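Local coordinates for protein UDP-glucose 4-epimerase (Campylobacter jejuni subsp. jejuni serotype O:2, PDB 7K3P) that interconverts UDP-glucose and UDP-galactose, and probably their N-acetylated counterparts, by epimerising the sugar at C4 with a bound NAD, at residues V172-S177 against H185-Y190; T210-V215 against F278-V283. The protein carries 2 engineered substitutions. All blocks are in the same frame, centred on the assembly; numbering follows the deposited sequence.

Contact 1 (V172-S177 against H185-Y190). With NAD (nicotinamide-adenine-dinucleotide), chain C.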
loop_
_atom_site.group_PDB
_atom_site.type_symbol
_atom_site.label_atom_id
_atom_site.label_comp_id
_atom_site.label_asym_id
_atom_site.label_seq_id
_atom_site.Cartn_x
_atom_site.Cartn_y
_atom_site.Cartn_z
ATOM N N VAL A 172 1.640 -3.246 -6.004
ATOM C CA VAL A 172 1.713 -4.695 -5.795
ATOM C C VAL A 172 1.710 -5.405 -7.155
ATOM O O VAL A 172 2.490 -6.333 -7.381
ATOM C CB VAL A 172 0.574 -5.210 -4.893
ATOM C CG1 VAL A 172 0.639 -6.755 -4.741
ATOM C CG2 VAL A 172 0.648 -4.549 -3.508
ATOM N N LEU A 173 0.849 -4.961 -8.070
ATOM C CA LEU A 173 0.833 -5.551 -9.405
ATOM C C LEU A 173 2.188 -5.420 -10.097
ATOM O O LEU A 173 2.668 -6.379 -10.711
ATOM C CB LEU A 173 -0.272 -4.950 -10.275
ATOM C CG LEU A 173 -1.698 -5.374 -9.974
ATOM C CD1 LEU A 173 -2.672 -4.478 -10.736
ATOM C CD2 LEU A 173 -1.912 -6.857 -10.356
ATOM N N ARG A 174 2.809 -4.247 -9.988
ATOM C CA ARG A 174 4.137 -4.018 -10.571
ATOM C C ARG A 174 5.194 -4.954 -9.998
ATOM O O ARG A 174 5.982 -5.532 -10.753
ATOM C CB ARG A 174 4.587 -2.550 -10.403
ATOM C CG ARG A 174 4.072 -1.599 -11.493
ATOM C CD ARG A 174 3.991 -0.112 -11.033
ATOM N NE ARG A 174 2.827 0.450 -11.702
ATOM C CZ ARG A 174 2.011 1.386 -11.244
ATOM N NH1 ARG A 174 2.194 1.984 -10.068
ATOM N NH2 ARG A 174 0.988 1.739 -12.015
ATOM N N ASP A 175 5.226 -5.100 -8.673
ATOM C CA ASP A 175 6.189 -6.015 -8.048
ATOM C C ASP A 175 5.904 -7.479 -8.399
ATOM O O ASP A 175 6.830 -8.270 -8.565
ATOM C CB ASP A 175 6.236 -5.840 -6.519
ATOM C CG ASP A 175 7.074 -4.656 -6.098
ATOM O OD1 ASP A 175 7.861 -4.188 -6.938
ATOM O OD2 ASP A 175 6.958 -4.193 -4.934
ATOM N N ALA A 176 4.625 -7.830 -8.507
ATOM C CA ALA A 176 4.237 -9.188 -8.873
ATOM C C ALA A 176 4.777 -9.541 -10.267
ATOM O O ALA A 176 5.338 -10.619 -10.473
ATOM C CB ALA A 176 2.739 -9.339 -8.836
ATOM N N SER A 177 4.614 -8.624 -11.217
ATOM C CA SER A 177 5.089 -8.840 -12.581
ATOM C C SER A 177 6.608 -8.874 -12.679
ATOM O O SER A 177 7.157 -9.592 -13.507
ATOM C CB SER A 177 4.523 -7.782 -13.528
ATOM O OG SER A 177 3.164 -8.060 -13.820
ATOM N N HIS A 185 -0.132 -7.738 -16.174
ATOM C CA HIS A 185 -1.186 -6.886 -15.649
ATOM C C HIS A 185 -1.397 -5.709 -16.587
ATOM O O HIS A 185 -0.449 -5.210 -17.184
ATOM C CB HIS A 185 -0.830 -6.370 -14.251
ATOM C CG HIS A 185 0.315 -5.402 -14.224
ATOM N ND1 HIS A 185 1.620 -5.802 -14.023
ATOM C CD2 HIS A 185 0.350 -4.050 -14.357
ATOM C CE1 HIS A 185 2.409 -4.739 -14.030
ATOM N NE2 HIS A 185 1.669 -3.666 -14.233
ATOM N N CYS A 186 -2.644 -5.278 -16.715
ATOM C CA CYS A 186 -2.922 -4.029 -17.386
ATOM C C CYS A 186 -3.779 -3.169 -16.472
ATOM O O CYS A 186 -4.881 -3.560 -16.096
ATOM C CB CYS A 186 -3.656 -4.279 -18.697
ATOM S SG CYS A 186 -3.750 -2.794 -19.728
ATOM N N ILE A 187 -3.262 -2.003 -16.110
ATOM C CA ILE A 187 -3.971 -1.107 -15.213
ATOM C C ILE A 187 -4.677 -0.012 -15.991
ATOM O O ILE A 187 -4.065 0.644 -16.842
ATOM C CB ILE A 187 -2.999 -0.452 -14.225
ATOM C CG1 ILE A 187 -2.489 -1.495 -13.220
ATOM C CG2 ILE A 187 -3.691 0.731 -13.513
ATOM C CD1 ILE A 187 -1.114 -1.153 -12.642
ATOM N N LEU A 188 -5.955 0.204 -15.696
ATOM C CA LEU A 188 -6.704 1.272 -16.357
ATOM C C LEU A 188 -7.035 2.400 -15.363
ATOM O O LEU A 188 -7.630 2.153 -14.302
ATOM C CB LEU A 188 -7.987 0.714 -17.003
ATOM C CG LEU A 188 -7.776 -0.376 -18.061
ATOM C CD1 LEU A 188 -9.088 -0.800 -18.691
ATOM C CD2 LEU A 188 -6.831 0.136 -19.139
ATOM N N ARG A 189 -6.640 3.631 -15.692
ATOM C CA ARG A 189 -7.017 4.796 -14.875
ATOM C C ARG A 189 -7.977 5.678 -15.667
ATOM O O ARG A 189 -7.816 5.836 -16.883
ATOM C CB ARG A 189 -5.785 5.610 -14.502
ATOM C CG ARG A 189 -4.687 4.837 -13.774
ATOM C CD ARG A 189 -3.442 5.683 -13.697
ATOM N NE ARG A 189 -2.326 4.985 -13.069
ATOM C CZ ARG A 189 -1.056 5.233 -13.349
ATOM N NH1 ARG A 189 -0.750 6.177 -14.243
ATOM N NH2 ARG A 189 -0.105 4.542 -12.745
ATOM N N TYR A 190 -8.964 6.256 -14.987
ATOM C CA TYR A 190 -9.927 7.124 -15.651
ATOM C C TYR A 190 -10.641 7.997 -14.643
ATOM O O TYR A 190 -10.615 7.726 -13.432
ATOM C CB TYR A 190 -10.945 6.305 -16.470
ATOM C CG TYR A 190 -11.475 5.064 -15.758
ATOM C CD1 TYR A 190 -10.722 3.897 -15.689
ATOM C CD2 TYR A 190 -12.742 5.058 -15.192
ATOM C CE1 TYR A 190 -11.227 2.741 -15.044
ATOM C CE2 TYR A 190 -13.249 3.930 -14.572
ATOM C CZ TYR A 190 -12.486 2.784 -14.497
ATOM O OH TYR A 190 -13.010 1.672 -13.865
HETATM P PA NAD C . -19.690 -0.531 -8.239
HETATM O O1A NAD C . -19.918 -0.334 -6.760
HETATM O O2A NAD C . -20.981 -0.418 -8.999
HETATM O O5B NAD C . -19.103 -1.966 -8.533
HETATM C C5B NAD C . -18.401 -2.612 -7.510
HETATM C C4B NAD C . -18.832 -4.023 -7.435
HETATM O O4B NAD C . -17.938 -4.801 -6.693
HETATM C C3B NAD C . -20.235 -4.147 -6.764
HETATM O O3B NAD C . -21.267 -4.896 -7.513
HETATM C C2B NAD C . -19.900 -4.659 -5.343
HETATM O O2B NAD C . -20.897 -5.404 -4.786
HETATM C C1B NAD C . -18.670 -5.452 -5.652
HETATM N N9A NAD C . -17.831 -5.676 -4.464
HETATM C C8A NAD C . -17.335 -4.733 -3.637
HETATM N N7A NAD C . -16.631 -5.303 -2.646
HETATM C C5A NAD C . -16.648 -6.632 -2.805
HETATM C C6A NAD C . -16.108 -7.716 -2.094
HETATM N N6A NAD C . -15.316 -7.478 -0.911
HETATM N N1A NAD C . -16.304 -8.975 -2.535
HETATM C C2A NAD C . -17.031 -9.236 -3.635
HETATM N N3A NAD C . -17.592 -8.206 -4.351
HETATM C C4A NAD C . -17.415 -6.909 -3.964
HETATM O O3 NAD C . -18.638 0.562 -8.714
HETATM P PN NAD C . -18.326 0.876 -10.229
HETATM O O1N NAD C . -18.923 -0.190 -11.130
HETATM O O2N NAD C . -18.911 2.219 -10.543
HETATM O O5D NAD C . -16.754 0.915 -10.395
HETATM C C5D NAD C . -16.064 -0.309 -10.495
HETATM C C4D NAD C . -14.559 -0.102 -10.474
HETATM O O4D NAD C . -14.171 0.926 -11.359
HETATM C C3D NAD C . -13.978 0.164 -9.089
HETATM O O3D NAD C . -12.775 -0.481 -8.964
HETATM C C2D NAD C . -13.693 1.605 -9.055
HETATM O O2D NAD C . -12.687 1.963 -8.181
HETATM C C1D NAD C . -13.386 1.883 -10.551
HETATM N N1N NAD C . -13.604 3.336 -10.996
HETATM C C2N NAD C . -14.917 3.762 -11.033
HETATM C C3N NAD C . -15.194 5.066 -11.433
HETATM C C7N NAD C . -16.623 5.544 -11.476
HETATM O O7N NAD C . -17.552 4.825 -11.144
HETATM N N7N NAD C . -16.885 6.876 -11.908
HETATM C C4N NAD C . -14.158 5.907 -11.794
HETATM C C5N NAD C . -12.854 5.470 -11.754
HETATM C C6N NAD C . -12.556 4.162 -11.349
HETATM O O HOH W 1 2.126 -0.770 -14.451
#
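The helical run 172-177 lies over the strand run 185-189, their axes 9.4 Å apart at closest approach and nearly antiparallel (162°), with Leu-173 and His-185 the closest CA pair. The imidazole of His-185 fits against the helix by one face and by its edge. Leu-173 CB sits over one ring face, a CH-pi contact 4.2 Å from the centroid. At the rim His-185 ND1 donates to Ser-177 OG across 2.7 Å, almost exactly in the ring plane; chi1 of 68°, with CG between backbone N and carbonyl carbon, turns the ring to reach both. Ser-177 OG also bonds to Phe-183 O, so the imidazole is tied to the turn between helix and strand. A water links His-185 NE2, at 2.9 Å, to Arg-174 NE, and lies in both planes. Helix 161-179 returns antiparallel into strand 184-189, the sixth strand of the parallel Rossmann sheet of the NAD-dependent epimerase/dehydratase family, extended members of the short-chain dehydrogenase/reductase superfamily; Leu-173 also packs on Ile-122 of helix 107-127. Further along the strand, Leu-173 CD1 meets Ile-187 CG1 at 3.9 Å. Arg-174 NH2 comes within 3.1 Å of Arg-189 NH2 with guanidinium planes 80° apart, a like-charge approach bridged by Glu-170, which forms salt bridges to both. At the end of the segment, Tyr-190 OH donates to NAD O4D at 2.9 Å.

Contact 2 (T210-V215 against F278-V283)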
loop_
_atom_site.group_PDB
_atom_site.type_symbol
_atom_site.label_atom_id
_atom_site.label_comp_id
_atom_site.label_asym_id
_atom_site.label_seq_id
_atom_site.Cartn_x
_atom_site.Cartn_y
_atom_site.Cartn_z
ATOM N N THR A 210 -15.116 17.503 -11.018
ATOM C CA THR A 210 -14.988 16.149 -11.562
ATOM C C THR A 210 -16.310 15.387 -11.418
ATOM O O THR A 210 -16.521 14.371 -12.084
ATOM C CB THR A 210 -13.860 15.361 -10.869
ATOM O OG1 THR A 210 -13.932 15.601 -9.461
ATOM C CG2 THR A 210 -12.506 15.814 -11.367
ATOM N N LEU A 211 -17.199 15.891 -10.560
ATOM C CA LEU A 211 -18.502 15.263 -10.320
ATOM C C LEU A 211 -19.617 16.044 -11.024
ATOM O O LEU A 211 -20.801 15.893 -10.690
ATOM C CB LEU A 211 -18.786 15.192 -8.814
ATOM C CG LEU A 211 -17.883 14.265 -7.997
ATOM C CD1 LEU A 211 -18.031 14.494 -6.483
ATOM C CD2 LEU A 211 -18.229 12.836 -8.348
ATOM N N LEU A 212 -19.233 16.879 -11.990
ATOM C CA LEU A 212 -20.187 17.765 -12.679
ATOM C C LEU A 212 -21.400 17.056 -13.302
ATOM O O LEU A 212 -22.535 17.514 -13.162
ATOM C CB LEU A 212 -19.470 18.598 -13.740
ATOM C CG LEU A 212 -20.400 19.245 -14.777
ATOM C CD1 LEU A 212 -21.246 20.346 -14.159
ATOM C CD2 LEU A 212 -19.613 19.768 -15.961
ATOM N N ILE A 213 -21.167 15.945 -13.994
ATOM C CA ILE A 213 -22.283 15.207 -14.585
ATOM C C ILE A 213 -23.224 14.630 -13.516
ATOM O O ILE A 213 -24.450 14.681 -13.664
ATOM C CB ILE A 213 -21.804 14.106 -15.529
ATOM C CG1 ILE A 213 -20.995 14.721 -16.669
ATOM C CG2 ILE A 213 -22.985 13.341 -16.096
ATOM C CD1 ILE A 213 -21.138 13.982 -17.994
ATOM N N LYS A 214 -22.652 14.093 -12.441
ATOM C CA LYS A 214 -23.466 13.567 -11.344
ATOM C C LYS A 214 -24.342 14.682 -10.749
ATOM O O LYS A 214 -25.549 14.510 -10.572
ATOM C CB LYS A 214 -22.581 12.922 -10.270
ATOM C CG LYS A 214 -23.340 12.313 -9.086
ATOM C CD LYS A 214 -24.230 11.147 -9.514
ATOM C CE LYS A 214 -24.780 10.387 -8.305
ATOM N NZ LYS A 214 -25.652 9.246 -8.726
ATOM N N VAL A 215 -23.735 15.832 -10.472
ATOM C CA VAL A 215 -24.465 16.977 -9.923
ATOM C C VAL A 215 -25.566 17.454 -10.882
ATOM O O VAL A 215 -26.704 17.709 -10.474
ATOM C CB VAL A 215 -23.500 18.144 -9.617
ATOM C CG1 VAL A 215 -24.269 19.428 -9.336
ATOM C CG2 VAL A 215 -22.596 17.794 -8.457
ATOM N N PHE A 278 -15.277 18.069 -21.341
ATOM C CA PHE A 278 -16.522 18.796 -21.569
ATOM C C PHE A 278 -16.563 19.932 -20.550
ATOM O O PHE A 278 -16.061 19.772 -19.435
ATOM C CB PHE A 278 -17.728 17.867 -21.375
ATOM C CG PHE A 278 -17.705 16.648 -22.279
ATOM C CD1 PHE A 278 -18.204 16.717 -23.580
ATOM C CD2 PHE A 278 -17.172 15.443 -21.832
ATOM C CE1 PHE A 278 -18.184 15.594 -24.418
ATOM C CE2 PHE A 278 -17.145 14.303 -22.661
ATOM C CZ PHE A 278 -17.657 14.381 -23.951
ATOM N N SER A 279 -17.151 21.069 -20.922
ATOM C CA SER A 279 -17.212 22.217 -20.018
ATOM C C SER A 279 -18.460 22.141 -19.140
ATOM O O SER A 279 -19.389 21.371 -19.426
ATOM C CB SER A 279 -17.189 23.533 -20.804
ATOM O OG SER A 279 -18.438 23.774 -21.415
ATOM N N VAL A 280 -18.463 22.921 -18.059
ATOM C CA VAL A 280 -19.602 22.986 -17.144
ATOM C C VAL A 280 -20.835 23.457 -17.898
ATOM O O VAL A 280 -21.936 22.942 -17.715
ATOM C CB VAL A 280 -19.330 23.972 -15.983
ATOM C CG1 VAL A 280 -20.559 24.109 -15.096
ATOM C CG2 VAL A 280 -18.109 23.519 -15.162
ATOM N N LYS A 281 -20.630 24.456 -18.746
ATOM C CA LYS A 281 -21.693 25.052 -19.531
ATOM C C LYS A 281 -22.270 24.030 -20.522
ATOM O O LYS A 281 -23.492 23.911 -20.676
ATOM C CB LYS A 281 -21.128 26.260 -20.274
ATOM C CG LYS A 281 -22.097 27.407 -20.474
ATOM C CD LYS A 281 -21.423 28.551 -21.263
ATOM C CE LYS A 281 -22.452 29.543 -21.819
ATOM N NZ LYS A 281 -21.847 30.828 -22.304
ATOM N N GLU A 282 -21.389 23.282 -21.183
ATOM C CA GLU A 282 -21.830 22.239 -22.109
ATOM C C GLU A 282 -22.690 21.183 -21.405
ATOM O O GLU A 282 -23.780 20.829 -21.881
ATOM C CB GLU A 282 -20.626 21.595 -22.795
ATOM C CG GLU A 282 -19.966 22.503 -23.851
ATOM C CD GLU A 282 -18.594 22.002 -24.300
ATOM O OE1 GLU A 282 -18.027 21.127 -23.605
ATOM O OE2 GLU A 282 -18.081 22.486 -25.341
ATOM N N VAL A 283 -22.207 20.700 -20.261
ATOM C CA VAL A 283 -22.912 19.674 -19.508
ATOM C C VAL A 283 -24.285 20.161 -19.043
ATOM O O VAL A 283 -25.272 19.419 -19.084
ATOM C CB VAL A 283 -22.071 19.180 -18.303
ATOM C CG1 VAL A 283 -22.904 18.298 -17.396
ATOM C CG2 VAL A 283 -20.827 18.430 -18.808
#
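Leu-212 reaches from the first turn of helix 212-220 onto the first turn of helix 280-291, its branched end meeting Val-283 tip to tip. Leu-212 CD2 does most of the touching: it lies 3.4 Å from Val-283 CG2 and 3.4 Å from Val-280 CA, both tighter than usual van der Waals contact, which indicates a closely fitted methyl. The other branch, Leu-212 CD1, crosses to Val-280 CG1 at 3.9 Å. A chi1 of 163° places CG anti to the backbone N, so that the fork lies against both valines. Ile-213 adds a looser contact one residue on, where Ile-213 CG1 approaches Val-283 CG1 at 4.1 Å with the side chains nearly at right angles. No hydrogen bond spans the two segments, so their mutual contact is apolar. Phe-245 of strand 242-246 touches both Leu-212 and Ile-213, while Ile-333 and Ala-337 of helix 330-343 pack on Ile-213.

Ser-279 and Glu-282 pair with each other at the start of the helix. Glu-282 N donates to Ser-279 OG at 3.0 Å, and Ser-279 N returns a bond to Glu-282 OE1 at 2.8 Å; the second is nearly straight at 170° but meets the carboxylate oxygen from above its plane. Asp-238 OD2 is also hydrogen-bonded to Ser-279 OG. These reciprocal bonds define a capping box at the N-terminus of helix 280-291, beside a leucine-valine helix-helix interface in the smaller C-terminal part, which in relatives such as GalE binds the UDP-sugar and probably does so here.

Both contacts are buried, yet they lie on opposite sides of the chain's centre, with their own centres about 30 Å apart and nearest atoms about 9 Å apart. They share no helix or strand. Contact 1 joins a helix to the neighbouring strand across a short connection in the nucleotide-binding half, whereas contact 2 brings together two segments separated by 62 residues, each carrying the start of a helix. Their chemistry differs accordingly: 172-177 against 185-190 combines apolar packing with a histidine-serine bond, a water and an arginine pair, while 210-215 against 278-283 meets through aliphatic carbons and keeps its capping bonds within one segment. Contact 1 includes Tyr-190, which hydrogen-bonds NAD; in contact 2 the Ile-213 side chain is about 9 Å from the cofactor.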